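Side-chain contacts in AimR transcriptional regulator (Bacillus phage phi3T, PDB 5ZVV), which activates transcription of the phage aimX locus as a homodimer, which seems to favour lytic growth, until binding of the arbitrium peptide turns it into an inactive monomer: residues Q81-S86 and Q111-V116; Y117-K122 and N152-Y157. All coordinates share one frame; numbering follows the deposited sequence.

Contact 1: residues Q81-S86 and Q111-V116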
ATOM      1  N   GLN A  81     -10.851  18.564  23.848  1.00 19.71           N
ATOM      2  CA  GLN A  81     -10.486  19.647  22.943  1.00 21.55           C
ATOM      3  C   GLN A  81      -9.036  20.058  23.147  1.00 22.67           C
ATOM      4  O   GLN A  81      -8.304  20.292  22.176  1.00 25.70           O
ATOM      5  CB  GLN A  81     -11.415  20.845  23.152  1.00 21.38           C
ATOM      6  CG  GLN A  81     -12.862  20.582  22.789  1.00 26.44           C
ATOM      7  CD  GLN A  81     -13.760  21.777  23.054  1.00 29.21           C
ATOM      8  OE1 GLN A  81     -13.625  22.455  24.071  1.00 33.80           O
ATOM      9  NE2 GLN A  81     -14.678  22.042  22.133  1.00 31.83           N
ATOM     10  N   SER A  82      -8.595  20.122  24.405  1.00 21.63           N
ATOM     11  CA  SER A  82      -7.230  20.549  24.688  1.00 22.55           C
ATOM     12  C   SER A  82      -6.214  19.559  24.134  1.00 22.80           C
ATOM     13  O   SER A  82      -5.156  19.965  23.643  1.00 16.93           O
ATOM     14  CB  SER A  82      -7.030  20.736  26.192  1.00 21.27           C
ATOM     15  OG  SER A  82      -6.682  19.518  26.823  1.00 23.85           O
ATOM     16  N   VAL A  83      -6.512  18.256  24.192  1.00 19.09           N
ATOM     17  CA  VAL A  83      -5.551  17.297  23.655  1.00 19.56           C
ATOM     18  C   VAL A  83      -5.474  17.419  22.138  1.00 23.74           C
ATOM     19  O   VAL A  83      -4.387  17.302  21.551  1.00 21.43           O
ATOM     20  CB  VAL A  83      -5.870  15.855  24.107  1.00 20.62           C
ATOM     21  CG1 VAL A  83      -6.905  15.182  23.214  1.00 20.64           C
ATOM     22  CG2 VAL A  83      -4.591  15.026  24.144  1.00 19.18           C
ATOM     23  N   GLU A  84      -6.607  17.698  21.480  1.00 19.20           N
ATOM     24  CA  GLU A  84      -6.559  17.857  20.028  1.00 17.11           C
ATOM     25  C   GLU A  84      -5.801  19.120  19.629  1.00 20.61           C
ATOM     26  O   GLU A  84      -4.965  19.093  18.714  1.00 20.13           O
ATOM     27  CB  GLU A  84      -7.971  17.868  19.435  1.00 17.64           C
ATOM     28  CG  GLU A  84      -8.049  18.417  18.003  1.00 16.17           C
ATOM     29  CD  GLU A  84      -7.188  17.656  16.996  1.00 17.80           C
ATOM     30  OE1 GLU A  84      -6.705  16.546  17.308  1.00 20.37           O
ATOM     31  OE2 GLU A  84      -6.995  18.173  15.876  1.00 16.16           O
ATOM     32  N   TYR A  85      -6.080  20.240  20.299  1.00 19.10           N
ATOM     33  CA  TYR A  85      -5.363  21.474  19.992  1.00 23.31           C
ATOM     34  C   TYR A  85      -3.872  21.330  20.278  1.00 21.91           C
ATOM     35  O   TYR A  85      -3.032  21.809  19.506  1.00 20.23           O
ATOM     36  CB  TYR A  85      -5.955  22.639  20.787  1.00 22.22           C
ATOM     37  CG  TYR A  85      -5.528  24.002  20.291  1.00 20.79           C
ATOM     38  CD1 TYR A  85      -6.013  24.509  19.092  1.00 21.77           C
ATOM     39  CD2 TYR A  85      -4.649  24.786  21.026  1.00 22.73           C
ATOM     40  CE1 TYR A  85      -5.629  25.755  18.636  1.00 24.46           C
ATOM     41  CE2 TYR A  85      -4.259  26.034  20.579  1.00 23.80           C
ATOM     42  CZ  TYR A  85      -4.752  26.514  19.385  1.00 26.83           C
ATOM     43  OH  TYR A  85      -4.366  27.755  18.936  1.00 30.48           O
ATOM     44  N   SER A  86      -3.524  20.663  21.379  1.00 18.46           N
ATOM     45  CA  SER A  86      -2.115  20.470  21.704  1.00 20.96           C
ATOM     46  C   SER A  86      -1.421  19.623  20.648  1.00 21.75           C
ATOM     47  O   SER A  86      -0.313  19.950  20.209  1.00 17.19           O
ATOM     48  CB  SER A  86      -1.978  19.830  23.086  1.00 23.20           C
ATOM     49  OG  SER A  86      -0.619  19.745  23.477  1.00 25.05           O
ATOM     50  N   GLN A 111     -11.221   8.707  28.876  1.00 20.40           N
ATOM     51  CA  GLN A 111     -10.302   7.576  28.777  1.00 27.14           C
ATOM     52  C   GLN A 111     -10.132   7.132  27.331  1.00 28.13           C
ATOM     53  O   GLN A 111      -9.023   6.797  26.901  1.00 24.61           O
ATOM     54  CB  GLN A 111     -10.805   6.408  29.625  1.00 31.87           C
ATOM     55  CG  GLN A 111     -10.868   6.680  31.111  1.00 30.10           C
ATOM     56  CD  GLN A 111     -11.408   5.494  31.887  1.00 36.83           C
ATOM     57  OE1 GLN A 111     -11.584   4.405  31.335  1.00 33.45           O
ATOM     58  NE2 GLN A 111     -11.679   5.698  33.172  1.00 32.32           N
ATOM     59  N   GLU A 112     -11.226   7.124  26.569  1.00 26.13           N
ATOM     60  CA  GLU A 112     -11.173   6.711  25.173  1.00 21.65           C
ATOM     61  C   GLU A 112     -10.313   7.663  24.352  1.00 23.79           C
ATOM     62  O   GLU A 112      -9.450   7.231  23.576  1.00 27.38           O
ATOM     63  CB  GLU A 112     -12.598   6.631  24.626  1.00 24.82           C
ATOM     64  CG  GLU A 112     -12.723   6.556  23.124  1.00 29.45           C
ATOM     65  CD  GLU A 112     -14.173   6.497  22.692  1.00 32.32           C
ATOM     66  OE1 GLU A 112     -14.967   5.831  23.389  1.00 31.92           O
ATOM     67  OE2 GLU A 112     -14.523   7.131  21.675  1.00 32.64           O
ATOM     68  N   TRP A 113     -10.534   8.972  24.515  1.00 18.78           N
ATOM     69  CA  TRP A 113      -9.686   9.957  23.850  1.00 20.45           C
ATOM     70  C   TRP A 113      -8.226   9.774  24.239  1.00 25.29           C
ATOM     71  O   TRP A 113      -7.333   9.835  23.385  1.00 29.51           O
ATOM     72  CB  TRP A 113     -10.146  11.371  24.202  1.00 18.96           C
ATOM     73  CG  TRP A 113     -11.320  11.850  23.413  1.00 26.74           C
ATOM     74  CD1 TRP A 113     -12.571  11.305  23.387  1.00 23.36           C
ATOM     75  CD2 TRP A 113     -11.360  12.993  22.551  1.00 25.88           C
ATOM     76  NE1 TRP A 113     -13.386  12.032  22.553  1.00 27.14           N
ATOM     77  CE2 TRP A 113     -12.667  13.074  22.027  1.00 26.10           C
ATOM     78  CE3 TRP A 113     -10.417  13.953  22.165  1.00 22.51           C
ATOM     79  CZ2 TRP A 113     -13.055  14.078  21.140  1.00 20.73           C
ATOM     80  CZ3 TRP A 113     -10.804  14.950  21.286  1.00 25.10           C
ATOM     81  CH2 TRP A 113     -12.114  15.004  20.781  1.00 22.71           C
ATOM     82  N   GLY A 114      -7.967   9.548  25.527  1.00 18.39           N
ATOM     83  CA  GLY A 114      -6.597   9.378  25.976  1.00 27.45           C
ATOM     84  C   GLY A 114      -5.934   8.160  25.368  1.00 24.90           C
ATOM     85  O   GLY A 114      -4.752   8.191  25.024  1.00 27.31           O
ATOM     86  N   LYS A 115      -6.690   7.070  25.218  1.00 26.59           N
ATOM     87  CA  LYS A 115      -6.119   5.854  24.652  1.00 25.69           C
ATOM     88  C   LYS A 115      -5.877   6.002  23.157  1.00 24.59           C
ATOM     89  O   LYS A 115      -4.848   5.547  22.642  1.00 27.44           O
ATOM     90  CB  LYS A 115      -7.035   4.664  24.945  1.00 26.66           C
ATOM     91  CG  LYS A 115      -6.986   4.215  26.399  1.00 34.79           C
ATOM     92  CD  LYS A 115      -8.329   3.685  26.884  1.00 34.06           C
ATOM     93  CE  LYS A 115      -8.719   2.396  26.189  1.00 41.70           C
ATOM     94  NZ  LYS A 115     -10.047   1.906  26.653  1.00 50.04           N
ATOM     95  N   VAL A 116      -6.803   6.649  22.444  1.00 26.12           N
ATOM     96  CA  VAL A 116      -6.632   6.824  21.004  1.00 24.10           C
ATOM     97  C   VAL A 116      -5.466   7.760  20.716  1.00 24.87           C
ATOM     98  O   VAL A 116      -4.621   7.477  19.859  1.00 22.94           O
ATOM     99  CB  VAL A 116      -7.936   7.324  20.360  1.00 24.82           C
ATOM    100  CG1 VAL A 116      -7.712   7.647  18.891  1.00 21.74           C
ATOM    101  CG2 VAL A 116      -9.028   6.279  20.507  1.00 24.37           C
TER

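Contact 2: residues Y117-K122 and N152-Y157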
ATOM      1  N   TYR A 117      -5.395   8.889  21.428  1.00 18.92           N
ATOM      2  CA  TYR A 117      -4.273   9.800  21.226  1.00 20.70           C
ATOM      3  C   TYR A 117      -2.966   9.192  21.715  1.00 28.03           C
ATOM      4  O   TYR A 117      -1.898   9.503  21.174  1.00 24.34           O
ATOM      5  CB  TYR A 117      -4.539  11.135  21.919  1.00 23.33           C
ATOM      6  CG  TYR A 117      -5.382  12.069  21.081  1.00 25.54           C
ATOM      7  CD1 TYR A 117      -6.766  11.951  21.047  1.00 22.28           C
ATOM      8  CD2 TYR A 117      -4.790  13.060  20.309  1.00 24.69           C
ATOM      9  CE1 TYR A 117      -7.537  12.799  20.274  1.00 21.91           C
ATOM     10  CE2 TYR A 117      -5.553  13.912  19.533  1.00 24.82           C
ATOM     11  CZ  TYR A 117      -6.923  13.777  19.519  1.00 20.26           C
ATOM     12  OH  TYR A 117      -7.679  14.627  18.750  1.00 17.01           O
ATOM     13  N   SER A 118      -3.027   8.324  22.725  1.00 23.82           N
ATOM     14  CA  SER A 118      -1.834   7.595  23.137  1.00 27.43           C
ATOM     15  C   SER A 118      -1.335   6.697  22.012  1.00 27.79           C
ATOM     16  O   SER A 118      -0.129   6.648  21.737  1.00 24.93           O
ATOM     17  CB  SER A 118      -2.126   6.778  24.395  1.00 26.40           C
ATOM     18  OG  SER A 118      -0.951   6.152  24.873  1.00 32.56           O
ATOM     19  N   LEU A 119      -2.251   5.984  21.345  1.00 24.63           N
ATOM     20  CA  LEU A 119      -1.864   5.191  20.181  1.00 22.86           C
ATOM     21  C   LEU A 119      -1.290   6.073  19.080  1.00 25.64           C
ATOM     22  O   LEU A 119      -0.279   5.724  18.459  1.00 23.25           O
ATOM     23  CB  LEU A 119      -3.062   4.401  19.653  1.00 24.13           C
ATOM     24  CG  LEU A 119      -3.635   3.298  20.544  1.00 27.91           C
ATOM     25  CD1 LEU A 119      -4.815   2.636  19.859  1.00 37.06           C
ATOM     26  CD2 LEU A 119      -2.567   2.274  20.879  1.00 31.42           C
ATOM     27  N   HIS A 120      -1.934   7.214  18.825  1.00 23.77           N
ATOM     28  CA  HIS A 120      -1.443   8.174  17.838  1.00 24.65           C
ATOM     29  C   HIS A 120       0.002   8.568  18.126  1.00 24.18           C
ATOM     30  O   HIS A 120       0.856   8.576  17.227  1.00 21.09           O
ATOM     31  CB  HIS A 120      -2.360   9.401  17.841  1.00 22.23           C
ATOM     32  CG  HIS A 120      -1.879  10.535  16.993  1.00 18.99           C
ATOM     33  ND1 HIS A 120      -1.511  10.377  15.675  1.00 25.51           N
ATOM     34  CD2 HIS A 120      -1.734  11.853  17.269  1.00 20.77           C
ATOM     35  CE1 HIS A 120      -1.144  11.545  15.179  1.00 22.65           C
ATOM     36  NE2 HIS A 120      -1.271  12.457  16.124  1.00 20.93           N
ATOM     37  N   ARG A 121       0.293   8.877  19.390  1.00 25.34           N
ATOM     38  CA  ARG A 121       1.630   9.314  19.772  1.00 26.42           C
ATOM     39  C   ARG A 121       2.634   8.172  19.694  1.00 29.31           C
ATOM     40  O   ARG A 121       3.789   8.381  19.302  1.00 30.58           O
ATOM     41  CB  ARG A 121       1.593   9.912  21.176  1.00 22.80           C
ATOM     42  CG  ARG A 121       0.883  11.253  21.230  1.00 28.61           C
ATOM     43  CD  ARG A 121       1.704  12.304  20.510  1.00 26.21           C
ATOM     44  NE  ARG A 121       2.937  12.589  21.234  1.00 27.66           N
ATOM     45  CZ  ARG A 121       4.088  12.916  20.659  1.00 28.24           C
ATOM     46  NH1 ARG A 121       4.179  12.992  19.339  1.00 29.30           N
ATOM     47  NH2 ARG A 121       5.156  13.154  21.407  1.00 34.54           N
ATOM     48  N   LYS A 122       2.219   6.960  20.069  1.00 26.12           N
ATOM     49  CA  LYS A 122       3.106   5.812  19.921  1.00 30.05           C
ATOM     50  C   LYS A 122       3.424   5.544  18.456  1.00 29.99           C
ATOM     51  O   LYS A 122       4.526   5.083  18.133  1.00 30.92           O
ATOM     52  CB  LYS A 122       2.485   4.577  20.572  1.00 28.35           C
ATOM     53  CG  LYS A 122       2.452   4.636  22.090  1.00 26.75           C
ATOM     54  CD  LYS A 122       1.785   3.402  22.675  1.00 32.51           C
ATOM     55  CE  LYS A 122       1.729   3.476  24.190  1.00 31.28           C
ATOM     56  NZ  LYS A 122       1.000   2.317  24.774  1.00 36.37           N
ATOM     57  N   ASN A 152      -9.104   6.465  12.767  1.00 23.58           N
ATOM     58  CA  ASN A 152      -8.815   6.189  11.367  1.00 25.86           C
ATOM     59  C   ASN A 152      -7.949   7.264  10.726  1.00 28.56           C
ATOM     60  O   ASN A 152      -6.992   6.939  10.014  1.00 22.93           O
ATOM     61  CB  ASN A 152     -10.120   6.030  10.583  1.00 24.32           C
ATOM     62  CG  ASN A 152     -10.806   4.710  10.871  1.00 30.97           C
ATOM     63  OD1 ASN A 152     -10.378   3.663  10.391  1.00 34.55           O
ATOM     64  ND2 ASN A 152     -11.870   4.752  11.665  1.00 36.39           N
ATOM     65  N   ALA A 153      -8.249   8.540  10.986  1.00 26.00           N
ATOM     66  CA  ALA A 153      -7.466   9.625  10.403  1.00 27.55           C
ATOM     67  C   ALA A 153      -6.007   9.571  10.842  1.00 26.92           C
ATOM     68  O   ALA A 153      -5.112   9.928  10.067  1.00 26.77           O
ATOM     69  CB  ALA A 153      -8.083  10.974  10.776  1.00 21.62           C
HETATM   70  N   MSE A 154      -5.749   9.121  12.065  1.00 25.10           N
HETATM   71  CA  MSE A 154      -4.388   9.037  12.588  1.00 24.90           C
HETATM   72  C   MSE A 154      -3.552   8.028  11.816  1.00 29.75           C
HETATM   73  O   MSE A 154      -2.325   8.115  11.793  1.00 25.36           O
HETATM   74  CB  MSE A 154      -4.404   8.666  14.072  1.00 27.16           C
HETATM   75  CG  MSE A 154      -4.727   7.207  14.334  1.00 29.64           C
HETATM   76 SE   MSE A 154      -4.800   6.809  16.238  1.00 40.80          SE
HETATM   77  CE  MSE A 154      -4.803   4.855  16.167  1.00 30.80           C
ATOM     78  N   LEU A 155      -4.225   7.055  11.196  1.00 24.58           N
ATOM     79  CA  LEU A 155      -3.512   6.054  10.415  1.00 22.88           C
ATOM     80  C   LEU A 155      -2.859   6.675   9.190  1.00 23.35           C
ATOM     81  O   LEU A 155      -1.863   6.148   8.685  1.00 26.84           O
ATOM     82  CB  LEU A 155      -4.465   4.933   9.996  1.00 28.63           C
ATOM     83  CG  LEU A 155      -5.073   4.082  11.109  1.00 29.51           C
ATOM     84  CD1 LEU A 155      -5.932   2.971  10.525  1.00 34.75           C
ATOM     85  CD2 LEU A 155      -3.987   3.502  12.012  1.00 30.19           C
HETATM   86  N   MSE A 156      -3.394   7.793   8.709  1.00 23.13           N
HETATM   87  CA  MSE A 156      -2.872   8.458   7.518  1.00 25.28           C
HETATM   88  C   MSE A 156      -1.480   9.029   7.747  1.00 26.41           C
HETATM   89  O   MSE A 156      -0.661   9.056   6.828  1.00 29.02           O
HETATM   90  CB  MSE A 156      -3.822   9.571   7.070  1.00 24.95           C
HETATM   91  CG  MSE A 156      -5.190   9.081   6.652  1.00 22.95           C
HETATM   92 SE   MSE A 156      -6.346  10.540   6.078  1.00 38.34          SE
HETATM   93  CE  MSE A 156      -5.384  11.077   4.463  1.00 22.05           C
ATOM     94  N   TYR A 157      -1.217   9.493   8.973  1.00 24.89           N
ATOM     95  CA  TYR A 157       0.116   9.993   9.291  1.00 24.41           C
ATOM     96  C   TYR A 157       1.146   8.874   9.236  1.00 25.19           C
ATOM     97  O   TYR A 157       2.239   9.055   8.685  1.00 28.72           O
ATOM     98  CB  TYR A 157       0.122  10.664  10.665  1.00 21.91           C
ATOM     99  CG  TYR A 157      -0.700  11.934  10.731  1.00 22.60           C
ATOM    100  CD1 TYR A 157      -0.263  13.099  10.117  1.00 22.28           C
ATOM    101  CD2 TYR A 157      -1.910  11.967  11.412  1.00 20.66           C
ATOM    102  CE1 TYR A 157      -1.012  14.261  10.174  1.00 23.59           C
ATOM    103  CE2 TYR A 157      -2.665  13.121  11.475  1.00 19.50           C
ATOM    104  CZ  TYR A 157      -2.210  14.266  10.853  1.00 20.77           C
ATOM    105  OH  TYR A 157      -2.957  15.418  10.915  1.00 22.49           O
TER
HETATM  106  O   HOH W   1      -0.670   8.464  13.699  1.00 21.79           O

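Contact 1: residues Q81-S86 and Q111-V116
The indole of W113 presents the edge of its six-membered ring to helix 77-88. V83 CG1 sits at that edge, in the ring plane, 3.9 Å from W113 CE3. E84 CB comes to the same edge more loosely, 4.5 Å from W113 CZ3. The backbone nitrogen of Q81 approaches obliquely, 4.4 Å from W113 CZ3. No side chain of 81-86 stacks on the indole. Around the ring, E146 and M147 of helix 145-161 and I185 of helix 184-203 add further contacts.

The torsions of W113 explain the reach. Its CG lies beside the backbone N and anti to the carbonyl carbon (chi1 -80°), which directs the ring toward 81-86. Chi2, at 62°, turns the six-membered part to the front. V83 answers with one methyl, CG1. Its side chain also touches I98 and L102 of helix 92-103, the helix between the two in sequence.

The axes of segments 81-86 and 111-116 are 10.8 Å apart and run nearly parallel, at 19°. The nearest CA atoms, those of V83 and G114, are still 8.3 Å apart, so the large W113 side chain does most of the bridging. Near-parallel helices separated by one intervening helix fit the helical-repeat layout of the TPR clan.

The polar ends of Q81 and E84 are engaged with other parts of the chain. The Q81 amide turns away from W113 to bond N45 and the backbone N of L46. E84 OE2 bonds S188 and pairs with R192, both on helix 184-203, while OE1 bonds Y117. No hydrogen bond joins the two segments. The contact is therefore apolar at its centre, one aromatic edge against a methyl, while buried polar groups tie 81-86 to other parts of the fold.

Contact 2: residues Y117-K122 and N152-Y157
L119 and H120 pack against M154, which carries the introduced selenium label. M154 lies alongside H120, the two side chains running past each other in opposite directions. M154 CB is 3.7 Å from H120 ND1. M154 SE lies 3.9 Å from H120 CB. The apolar pair is M154 CE with L119 CB, at 3.9 Å. The M154 CG lies between the backbone N and the carbonyl carbon (chi1 75°), and the chain beyond it is extended. That carries SE and CE across to helix 108-124.

The aromatic part pairs H120 with Y157. Their planes are inclined at 50°, and H120 CE1 is 3.9 Å from Y157 CD2. F150 meets the H120 ring edge-to-face, and Y157 OH bonds R192 of helix 184-203.

The polar part runs through one water, at the H120 edge in the ring plane, 2.9 Å from H120 ND1. Its bond to M154 O is modelled too short for its length to be trusted. H120 NE2 has a weak bond to D87.

Near-parallel segments with helix 130-139 between them in sequence are consistent with the helical-repeat layout of the TPR clan. They share no direct hydrogen bond. M154 and the rings of H120 and Y157 supply most of the contact, with L119 at the M154 end, and a water probably links the imidazole to a backbone carbonyl.

From the N terminus, contact 1 comes first. It closes a loop of 24 residues that holds helix 92-103. Contact 2 then closes a loop of 29 residues that holds helix 130-139. The loops follow in series and neither nest nor cross. Helix 108-124 serves both, with its earlier turns facing helix 77-88 and its later turns facing helix 145-161. The contacts also touch directly: E84 OE1 lies 2.6 Å from Y117 OH, a probable hydrogen bond. R192 of helix 184-203 serves E84 and Y157 alike. Near contact 2, L155 packs on N131 of the second subunit, so helix 145-161 touches that subunit there.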